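Local coordinates for binary enterotoxin of Clostridium perfringens component a (Clostridium perfringens, PDB 5WTZ), which catalyses the ADP-ribosylation of actin with NAD+ as the donor, probably serving as the enzymatic component of a two-part, iota-like enterotoxin, at residues V94-A99 / G139-T144; T344-N349 / N381-L386; Y393-I398 / L414-T419. All blocks are in the same frame, centred on the assembly; numbering follows the deposited sequence.

Contact 1: V94-A99 / G139-T144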
# COMPACT_ATOMS: atom_id res chain seq x y z
N VAL A 94 13.48 -4.83 -14.82
CA VAL A 94 14.38 -5.14 -13.73
C VAL A 94 13.96 -6.44 -13.06
O VAL A 94 12.86 -6.93 -13.32
CB VAL A 94 14.44 -4.00 -12.69
CG1 VAL A 94 15.11 -2.78 -13.31
CG2 VAL A 94 13.04 -3.67 -12.17
N TYR A 95 14.85 -6.97 -12.22
CA TYR A 95 14.71 -8.31 -11.65
C TYR A 95 14.91 -8.33 -10.14
O TYR A 95 15.73 -7.59 -9.60
CB TYR A 95 15.71 -9.28 -12.30
CG TYR A 95 15.52 -9.41 -13.80
CD1 TYR A 95 16.07 -8.48 -14.67
CD2 TYR A 95 14.78 -10.45 -14.33
CE1 TYR A 95 15.90 -8.59 -16.03
CE2 TYR A 95 14.61 -10.58 -15.70
CZ TYR A 95 15.16 -9.64 -16.55
OH TYR A 95 14.99 -9.74 -17.92
N TYR A 96 14.14 -9.17 -9.45
CA TYR A 96 14.43 -9.51 -8.06
C TYR A 96 13.63 -10.73 -7.62
O TYR A 96 12.47 -10.90 -8.01
CB TYR A 96 14.16 -8.34 -7.11
CG TYR A 96 12.73 -7.84 -7.09
CD1 TYR A 96 12.28 -6.93 -8.04
CD2 TYR A 96 11.84 -8.24 -6.10
CE1 TYR A 96 10.96 -6.45 -8.02
CE2 TYR A 96 10.55 -7.77 -6.07
CZ TYR A 96 10.11 -6.88 -7.02
OH TYR A 96 8.81 -6.43 -6.96
N TYR A 97 14.29 -11.58 -6.85
CA TYR A 97 13.63 -12.69 -6.18
C TYR A 97 12.75 -12.12 -5.08
O TYR A 97 13.10 -11.11 -4.46
CB TYR A 97 14.65 -13.65 -5.59
CG TYR A 97 15.33 -14.57 -6.57
CD1 TYR A 97 14.61 -15.54 -7.27
CD2 TYR A 97 16.68 -14.50 -6.78
CE1 TYR A 97 15.25 -16.41 -8.16
CE2 TYR A 97 17.33 -15.36 -7.66
CZ TYR A 97 16.60 -16.31 -8.35
OH TYR A 97 17.23 -17.16 -9.23
N GLU A 98 11.61 -12.77 -4.83
CA GLU A 98 10.64 -12.24 -3.88
C GLU A 98 9.98 -13.32 -3.01
O GLU A 98 9.85 -14.48 -3.42
CB GLU A 98 9.58 -11.44 -4.63
CG GLU A 98 8.55 -10.74 -3.71
CD GLU A 98 9.19 -9.80 -2.69
OE1 GLU A 98 9.83 -10.26 -1.71
OE2 GLU A 98 9.05 -8.57 -2.88
N ALA A 99 9.59 -12.94 -1.79
CA ALA A 99 8.98 -13.87 -0.85
C ALA A 99 7.48 -13.92 -1.11
O ALA A 99 6.90 -12.96 -1.59
CB ALA A 99 9.27 -13.44 0.59
N GLY A 139 8.48 2.02 1.04
CA GLY A 139 9.88 2.41 1.02
C GLY A 139 10.47 2.47 -0.37
O GLY A 139 9.75 2.45 -1.38
N PHE A 140 11.79 2.58 -0.43
CA PHE A 140 12.52 2.51 -1.70
C PHE A 140 12.72 1.05 -2.05
O PHE A 140 12.81 0.18 -1.18
CB PHE A 140 13.86 3.24 -1.62
CG PHE A 140 13.75 4.67 -1.18
CD1 PHE A 140 13.46 5.67 -2.10
CD2 PHE A 140 13.90 5.02 0.15
CE1 PHE A 140 13.33 6.99 -1.69
CE2 PHE A 140 13.78 6.33 0.56
CZ PHE A 140 13.49 7.32 -0.35
N LYS A 141 12.79 0.76 -3.34
CA LYS A 141 12.96 -0.60 -3.80
C LYS A 141 14.20 -0.68 -4.69
O LYS A 141 14.23 -0.10 -5.76
CB LYS A 141 11.71 -1.08 -4.55
CG LYS A 141 11.80 -2.50 -5.10
CD LYS A 141 12.25 -3.48 -4.02
CE LYS A 141 12.00 -4.93 -4.45
NZ LYS A 141 12.32 -5.91 -3.37
N ASP A 142 15.22 -1.40 -4.23
CA ASP A 142 16.39 -1.58 -5.05
C ASP A 142 16.32 -2.94 -5.71
O ASP A 142 15.84 -3.91 -5.11
CB ASP A 142 17.68 -1.41 -4.24
CG ASP A 142 17.71 -2.25 -2.99
OD1 ASP A 142 17.10 -1.85 -1.97
OD2 ASP A 142 18.37 -3.32 -3.01
N VAL A 143 16.78 -3.00 -6.96
CA VAL A 143 16.66 -4.19 -7.79
C VAL A 143 17.90 -4.41 -8.64
O VAL A 143 18.83 -3.60 -8.60
CB VAL A 143 15.44 -4.09 -8.72
CG1 VAL A 143 14.16 -4.08 -7.91
CG2 VAL A 143 15.53 -2.83 -9.56
N THR A 144 17.91 -5.49 -9.42
CA THR A 144 19.03 -5.79 -10.29
C THR A 144 18.63 -5.71 -11.77
O THR A 144 17.44 -5.79 -12.11
CB THR A 144 19.63 -7.17 -9.97
OG1 THR A 144 18.69 -8.19 -10.28
CG2 THR A 144 19.97 -7.25 -8.51
O HOH W 1 9.63 -5.73 -2.37
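Lys-141 lays the end of its side chain over the ring of Tyr-96, and this pair is one of the main elements of the contact between 94-99 and 139-144. Lys-141 CE sits 3.5 Å above the Tyr-96 ring plane, over the centre, as a CH-pi contact. Lys-141 NZ is off-centre, nearest CD2 and CE2, a cation-pi contact 30° off the ring normal. A long, flexible lysine suits this place: its CE methylene covers the aromatic face while the charge lies off-centre. The bend at chi2 (51°) sets CD; the nearly anti torsions after it carry the chain on. NZ donates to a water that in turn donates to Glu-98 OE2; Lys-141 NZ and Glu-98 OE2 are 4.2 Å apart, joined through solvent rather than as a direct salt bridge. Glu-98 is steadied by its other oxygen, OE1, which accepts from Ala-99 N at 2.7 Å through its anti lone pair.

Val-143 adds the apolar part. Its CG1 approaches Tyr-96 CD1 to 3.4 Å, whereas CG2 packs against Val-94 CB at 3.5 Å, the branched side chain reaching two neighbours at once.

Beside it, Tyr-95 and Thr-144 form a single antiparallel hydrogen-bonded bridge. Tyr-95 N donates to Thr-144 O, and Tyr-95 O is gripped twice: Thr-144 N arrives in the carbonyl plane at 3.0 Å, and Thr-144 OG1 comes from above it at 3.1 Å. Threonine can supply that second donor.

The strands run 105° apart, which limits the pairing to one bridge. In this N-terminal ADP-ribosyltransferase-like unit, away from the NAD site, strand 92-98 edges a five-stranded sheet beside 156-162, strand 141-144 edges a three-stranded sheet beside 179-182, and the bridge ties the two sheets together at their margins.

Contact 2: T344-N349 / N381-L386. With NAD (nicotinamide-adenine-dinucleotide), chain B.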
# COMPACT_ATOMS: atom_id res chain seq x y z
N THR A 344 -10.14 7.59 5.92
CA THR A 344 -9.41 8.84 5.76
C THR A 344 -8.36 8.65 4.68
O THR A 344 -7.63 7.66 4.67
CB THR A 344 -8.77 9.30 7.10
OG1 THR A 344 -7.99 10.48 6.89
CG2 THR A 344 -7.85 8.23 7.70
N VAL A 345 -8.26 9.61 3.76
CA VAL A 345 -7.32 9.46 2.67
C VAL A 345 -5.87 9.73 3.08
O VAL A 345 -4.95 9.57 2.26
CB VAL A 345 -7.69 10.37 1.50
CG1 VAL A 345 -9.09 9.98 1.01
CG2 VAL A 345 -7.61 11.84 1.89
N LEU A 346 -5.65 10.12 4.34
CA LEU A 346 -4.28 10.27 4.84
C LEU A 346 -3.87 9.03 5.61
O LEU A 346 -4.70 8.39 6.25
CB LEU A 346 -4.15 11.49 5.75
CG LEU A 346 -4.58 12.87 5.22
CD1 LEU A 346 -4.29 13.95 6.24
CD2 LEU A 346 -3.91 13.20 3.87
N SER A 347 -2.58 8.70 5.55
CA SER A 347 -2.04 7.57 6.29
C SER A 347 -1.77 7.95 7.75
O SER A 347 -1.54 7.05 8.57
CB SER A 347 -0.76 7.04 5.62
OG SER A 347 0.21 8.06 5.43
N ASN A 348 -1.79 9.26 8.06
CA ASN A 348 -1.62 9.77 9.43
C ASN A 348 -2.46 9.02 10.45
O ASN A 348 -3.62 8.72 10.19
CB ASN A 348 -1.99 11.27 9.55
CG ASN A 348 -1.21 12.17 8.60
OD1 ASN A 348 -1.06 11.86 7.42
ND2 ASN A 348 -0.73 13.29 9.12
N ASN A 349 -1.90 8.74 11.62
CA ASN A 349 -2.72 8.21 12.72
C ASN A 349 -3.72 9.28 13.18
O ASN A 349 -3.50 10.46 12.97
CB ASN A 349 -1.84 7.76 13.88
CG ASN A 349 -2.52 6.72 14.76
OD1 ASN A 349 -3.71 6.42 14.60
ND2 ASN A 349 -1.76 6.16 15.71
N ASN A 381 -9.40 20.03 9.00
CA ASN A 381 -8.55 18.99 9.58
C ASN A 381 -9.09 17.58 9.37
O ASN A 381 -8.51 16.60 9.85
CB ASN A 381 -8.34 19.25 11.08
CG ASN A 381 -8.15 20.72 11.39
OD1 ASN A 381 -7.47 21.44 10.66
ND2 ASN A 381 -8.77 21.19 12.47
N GLU A 382 -10.20 17.46 8.65
CA GLU A 382 -10.75 16.15 8.34
C GLU A 382 -10.57 15.87 6.85
O GLU A 382 -10.56 16.80 6.03
CB GLU A 382 -12.22 16.06 8.75
CG GLU A 382 -12.48 16.44 10.20
CD GLU A 382 -12.88 15.26 11.06
OE1 GLU A 382 -13.47 15.48 12.14
OE2 GLU A 382 -12.60 14.10 10.66
N TYR A 383 -10.41 14.59 6.50
CA TYR A 383 -10.06 14.18 5.14
C TYR A 383 -10.74 12.85 4.85
O TYR A 383 -10.10 11.91 4.34
CB TYR A 383 -8.54 14.08 4.99
CG TYR A 383 -7.82 15.34 5.40
CD1 TYR A 383 -7.40 15.53 6.71
CD2 TYR A 383 -7.60 16.37 4.49
CE1 TYR A 383 -6.77 16.70 7.10
CE2 TYR A 383 -6.96 17.54 4.87
CZ TYR A 383 -6.55 17.69 6.18
OH TYR A 383 -5.91 18.85 6.57
N GLU A 384 -12.03 12.79 5.15
CA GLU A 384 -12.77 11.54 5.16
C GLU A 384 -13.42 11.21 3.82
O GLU A 384 -14.06 12.06 3.17
CB GLU A 384 -13.85 11.56 6.24
CG GLU A 384 -14.71 10.30 6.24
CD GLU A 384 -15.52 10.12 7.53
OE1 GLU A 384 -15.46 10.98 8.43
OE2 GLU A 384 -16.21 9.08 7.64
N VAL A 385 -13.24 9.96 3.41
CA VAL A 385 -14.07 9.37 2.37
C VAL A 385 -14.99 8.36 3.04
O VAL A 385 -14.53 7.42 3.67
CB VAL A 385 -13.24 8.72 1.25
CG1 VAL A 385 -14.11 7.80 0.39
CG2 VAL A 385 -12.57 9.80 0.39
N LEU A 386 -16.29 8.61 2.92
CA LEU A 386 -17.30 7.73 3.50
C LEU A 386 -17.84 6.79 2.43
O LEU A 386 -18.31 7.23 1.39
CB LEU A 386 -18.43 8.55 4.12
CG LEU A 386 -19.56 7.82 4.85
CD1 LEU A 386 -18.98 7.04 6.02
CD2 LEU A 386 -20.63 8.80 5.33
PA NAD B . -17.40 2.97 13.41
O1A NAD B . -18.90 3.09 13.58
O2A NAD B . -16.83 2.50 12.11
O5B NAD B . -16.80 2.01 14.55
C5B NAD B . -17.28 2.00 15.90
C4B NAD B . -16.99 0.64 16.52
O4B NAD B . -17.72 -0.35 15.78
C3B NAD B . -15.51 0.28 16.43
O3B NAD B . -15.14 -0.42 17.63
C2B NAD B . -15.45 -0.65 15.23
O2B NAD B . -14.38 -1.60 15.32
C1B NAD B . -16.82 -1.31 15.23
N9A NAD B . -17.21 -1.62 13.84
C8A NAD B . -17.32 -0.76 12.82
N7A NAD B . -17.69 -1.41 11.68
C5A NAD B . -17.80 -2.71 11.98
C6A NAD B . -18.15 -3.94 11.26
N6A NAD B . -18.46 -3.90 9.94
N1A NAD B . -18.12 -5.11 11.94
C2A NAD B . -17.82 -5.16 13.25
N3A NAD B . -17.51 -4.07 13.98
C4A NAD B . -17.47 -2.85 13.40
O3 NAD B . -16.79 4.42 13.73
PN NAD B . -15.27 4.84 14.04
O1N NAD B . -14.46 4.60 12.80
O2N NAD B . -14.88 4.24 15.37
O5D NAD B . -15.50 6.42 14.27
C5D NAD B . -16.14 7.24 13.29
C4D NAD B . -15.87 8.70 13.62
O4D NAD B . -14.52 9.02 13.29
C3D NAD B . -16.72 9.59 12.73
O3D NAD B . -16.84 10.86 13.40
C2D NAD B . -15.87 9.75 11.49
O2D NAD B . -16.14 10.98 10.82
C1D NAD B . -14.44 9.67 12.03
N1N NAD B . -13.50 8.93 11.16
C2N NAD B . -12.92 7.79 11.58
C3N NAD B . -12.04 7.10 10.74
C7N NAD B . -11.36 5.83 11.18
O7N NAD B . -11.86 5.09 12.03
N7N NAD B . -10.18 5.58 10.63
C4N NAD B . -11.74 7.58 9.47
C5N NAD B . -12.36 8.75 9.06
C6N NAD B . -13.24 9.41 9.93
O HOH W 2 -9.73 12.65 8.01
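Thr-344 and Glu-384 face each other as an antiparallel non-hydrogen-bonded pair, and just beyond them Val-345 N donates to Tyr-383 O at 3.0 Å, nearly along the C=O axis. The pair joins two signatures of the arginine-specific ADP-ribosyltransferase fold: the Ser-Thr-Thr run Ser-342 to Thr-344, corresponding to the STS motif, and the Glu-Tyr-Glu run 382-384, the ExE motif. Both side chains of the pair point to the sheet face that carries the nicotinamide riboside of NAD.

Glu-384, with CG anti to the backbone N (chi1 177°) and extended beyond it, reaches the ribose. Its OE1 accepts from NAD O2D at a very short 2.5 Å, while OE2 is held by Ser-342 OG, a second-shell hydroxyl that helps fix how the carboxylate is turned. Glu-384 OE1 also comes 3.1 Å from NAD C6N. Thr-344 borders the C4N-C5N side of the nicotinamide ring, its N 3.9 Å from NAD C4N, and the short side chain stands beside that rim.

Away from the ligand the contact is apolar. Leu-346 rests CD1 on one face of the Tyr-383 ring, 3.5 Å above its plane and offset toward the CD1-CE1 side. Val-345 spreads its two methyls, CG2 toward Tyr-383 CB and CG1 to within 3.5 Å of Val-385 CG2. Ala-223 and Val-220 of helix 220-237 pack against this cluster.

A water bridges the two segments: it accepts from Tyr-383 N at 2.6 Å and is hydrogen-bonded to Thr-344 OG1 at 3.0 Å.

Contact 3: Y393-I398 / L414-T419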
# COMPACT_ATOMS: atom_id res chain seq x y z
N TYR A 393 -14.47 -6.33 1.63
CA TYR A 393 -13.02 -6.23 1.55
C TYR A 393 -12.46 -7.52 0.99
O TYR A 393 -12.78 -8.60 1.49
CB TYR A 393 -12.38 -6.02 2.92
CG TYR A 393 -12.73 -4.78 3.69
CD1 TYR A 393 -12.78 -3.52 3.08
CD2 TYR A 393 -12.97 -4.86 5.05
CE1 TYR A 393 -13.07 -2.39 3.83
CE2 TYR A 393 -13.26 -3.75 5.80
CZ TYR A 393 -13.31 -2.51 5.19
OH TYR A 393 -13.57 -1.43 5.97
N LYS A 394 -11.62 -7.43 -0.04
CA LYS A 394 -10.81 -8.56 -0.45
C LYS A 394 -9.43 -8.34 0.18
O LYS A 394 -8.76 -7.35 -0.13
CB LYS A 394 -10.75 -8.68 -1.98
CG LYS A 394 -9.77 -9.72 -2.51
CD LYS A 394 -9.83 -9.83 -4.03
CE LYS A 394 -9.26 -8.58 -4.73
NZ LYS A 394 -7.76 -8.57 -4.76
N ILE A 395 -9.02 -9.23 1.08
CA ILE A 395 -7.78 -9.03 1.83
C ILE A 395 -6.58 -9.46 0.97
O ILE A 395 -6.48 -10.62 0.58
CB ILE A 395 -7.79 -9.79 3.18
CG1 ILE A 395 -9.06 -9.46 4.00
CG2 ILE A 395 -6.51 -9.49 3.99
CD1 ILE A 395 -9.20 -8.01 4.45
N ASP A 396 -5.70 -8.52 0.66
CA ASP A 396 -4.63 -8.72 -0.31
C ASP A 396 -3.27 -8.95 0.37
O ASP A 396 -2.46 -9.76 -0.09
CB ASP A 396 -4.52 -7.51 -1.25
CG ASP A 396 -5.79 -7.24 -2.02
OD1 ASP A 396 -6.43 -8.21 -2.50
OD2 ASP A 396 -6.12 -6.04 -2.17
N ASN A 397 -3.02 -8.20 1.44
CA ASN A 397 -1.79 -8.41 2.21
C ASN A 397 -1.93 -7.94 3.64
O ASN A 397 -2.82 -7.14 3.99
CB ASN A 397 -0.61 -7.69 1.55
CG ASN A 397 0.71 -8.45 1.72
OD1 ASN A 397 0.80 -9.44 2.46
ND2 ASN A 397 1.74 -7.99 1.04
N ILE A 398 -1.02 -8.45 4.47
CA ILE A 398 -0.96 -8.09 5.87
C ILE A 398 0.50 -7.86 6.21
O ILE A 398 1.33 -8.75 6.03
CB ILE A 398 -1.58 -9.19 6.76
CG1 ILE A 398 -3.09 -9.27 6.51
CG2 ILE A 398 -1.27 -8.93 8.23
CD1 ILE A 398 -3.75 -10.47 7.12
N LEU A 414 -0.88 -3.97 12.34
CA LEU A 414 -1.00 -4.63 11.04
C LEU A 414 -1.56 -3.71 9.97
O LEU A 414 -2.67 -3.19 10.08
CB LEU A 414 -1.89 -5.87 11.14
CG LEU A 414 -1.41 -6.93 12.15
CD1 LEU A 414 -2.38 -8.09 12.22
CD2 LEU A 414 0.00 -7.42 11.82
N ILE A 415 -0.76 -3.51 8.93
CA ILE A 415 -1.20 -2.81 7.75
C ILE A 415 -1.94 -3.81 6.86
O ILE A 415 -1.34 -4.78 6.38
CB ILE A 415 0.00 -2.18 7.02
CG1 ILE A 415 0.78 -1.29 7.98
CG2 ILE A 415 -0.47 -1.38 5.79
CD1 ILE A 415 2.17 -0.94 7.53
N ILE A 416 -3.23 -3.60 6.68
CA ILE A 416 -4.07 -4.57 5.98
C ILE A 416 -4.43 -4.02 4.61
O ILE A 416 -5.36 -3.22 4.46
CB ILE A 416 -5.33 -4.91 6.79
CG1 ILE A 416 -4.93 -5.39 8.20
CG2 ILE A 416 -6.17 -5.97 6.08
CD1 ILE A 416 -6.07 -5.75 9.08
N ASP A 417 -3.64 -4.40 3.61
CA ASP A 417 -3.92 -4.00 2.23
C ASP A 417 -5.13 -4.76 1.73
O ASP A 417 -5.16 -5.99 1.78
CB ASP A 417 -2.71 -4.27 1.34
CG ASP A 417 -1.66 -3.19 1.45
OD1 ASP A 417 -1.86 -2.11 0.88
OD2 ASP A 417 -0.65 -3.43 2.13
N ALA A 418 -6.13 -4.03 1.25
CA ALA A 418 -7.36 -4.65 0.80
C ALA A 418 -7.86 -3.94 -0.44
O ALA A 418 -7.45 -2.82 -0.73
CB ALA A 418 -8.42 -4.60 1.90
N THR A 419 -8.73 -4.62 -1.17
CA THR A 419 -9.43 -4.03 -2.31
C THR A 419 -10.92 -4.02 -2.02
O THR A 419 -11.47 -5.05 -1.61
CB THR A 419 -9.14 -4.81 -3.60
OG1 THR A 419 -7.72 -4.88 -3.82
CG2 THR A 419 -9.85 -4.17 -4.80
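Tyr-393 to Ile-398 and Leu-414 to Thr-419 are the facing strands of a beta hairpin inside the five-stranded sheet of the C-terminal ADP-ribosyltransferase unit, and their pairing is interrupted by a classic beta bulge. Within these segments, Lys-394 and Thr-419 form the first hydrogen-bonded pair, with Lys-394 N donating to Thr-419 O at 2.9 Å. At the bulge two consecutive residues share one acceptor: Asp-396 N and Asn-397 N both donate to Asp-417 O, at 2.8 and 3.1 Å. Asp-396 takes a helix-like psi of -39°, as the first residue of a classic bulge does, and this accommodates the extra residue.

The bulge turns the Asp-396 side chain toward the opposite strand, where a short carboxylate can meet Thr-419 and Lys-394 together. Asp-396 OD2 receives Thr-419 OG1 at 2.6 Å through the syn lone pair. Asp-396 OD1 is met by Lys-394 NZ at 2.6 Å, a salt bridge within the strand. Lys-394 lies alongside Thr-419, pointing the same way; chi3 (70°) turns CE and chi4 (79°) sets NZ against Asp-396 OD1. With both oxygens engaged, the carboxylate is held against rotation, and the nearby ammonium probably stabilises its charge.

The other face is apolar. Ile-395 CD1 touches Ile-416 CG2 at 4.0 Å, and Ile-398 CG2 meets Leu-414 CD2 at 4.1 Å; the beta-branched isoleucines are at home in extended strands, and Leu-414 adds a further apolar arm.

Phe-326 of helix 320-330 packs on Ile-398, Leu-414 and Ile-416. On the polar side, Asp-417 forms a salt bridge with Arg-361 of strand 358-364; Lys-394 NZ donates to the backbone O of Asp-132, and Asp-396 O accepts from Lys-129 NZ, both N-terminal residues. Within the sheet, strands 334-337 and 358-364 flank the hairpin.

Overall arrangement
The chain repeats one fold: in each half a five-stranded sheet of order 1-3-5-4-2 accompanies a three-stranded one of order 1-3-2. Contact 1 belongs to the N-terminal copy, contacts 2 and 3 to the C-terminal copy, which binds NAD. Contact 2 touches the ligand, and its centre lies about 18 Å from that of contact 3; strand 391-403 follows strand 384-387 in the chain. Contact 3 approaches the pocket through Tyr-393, whose side chain is about 7 Å from NAD and about 4 Å from the side chain of Arg-299. Contact 1, centred about 21 Å from contact 3 and about 30 Å from contact 2, lies away from the NAD site.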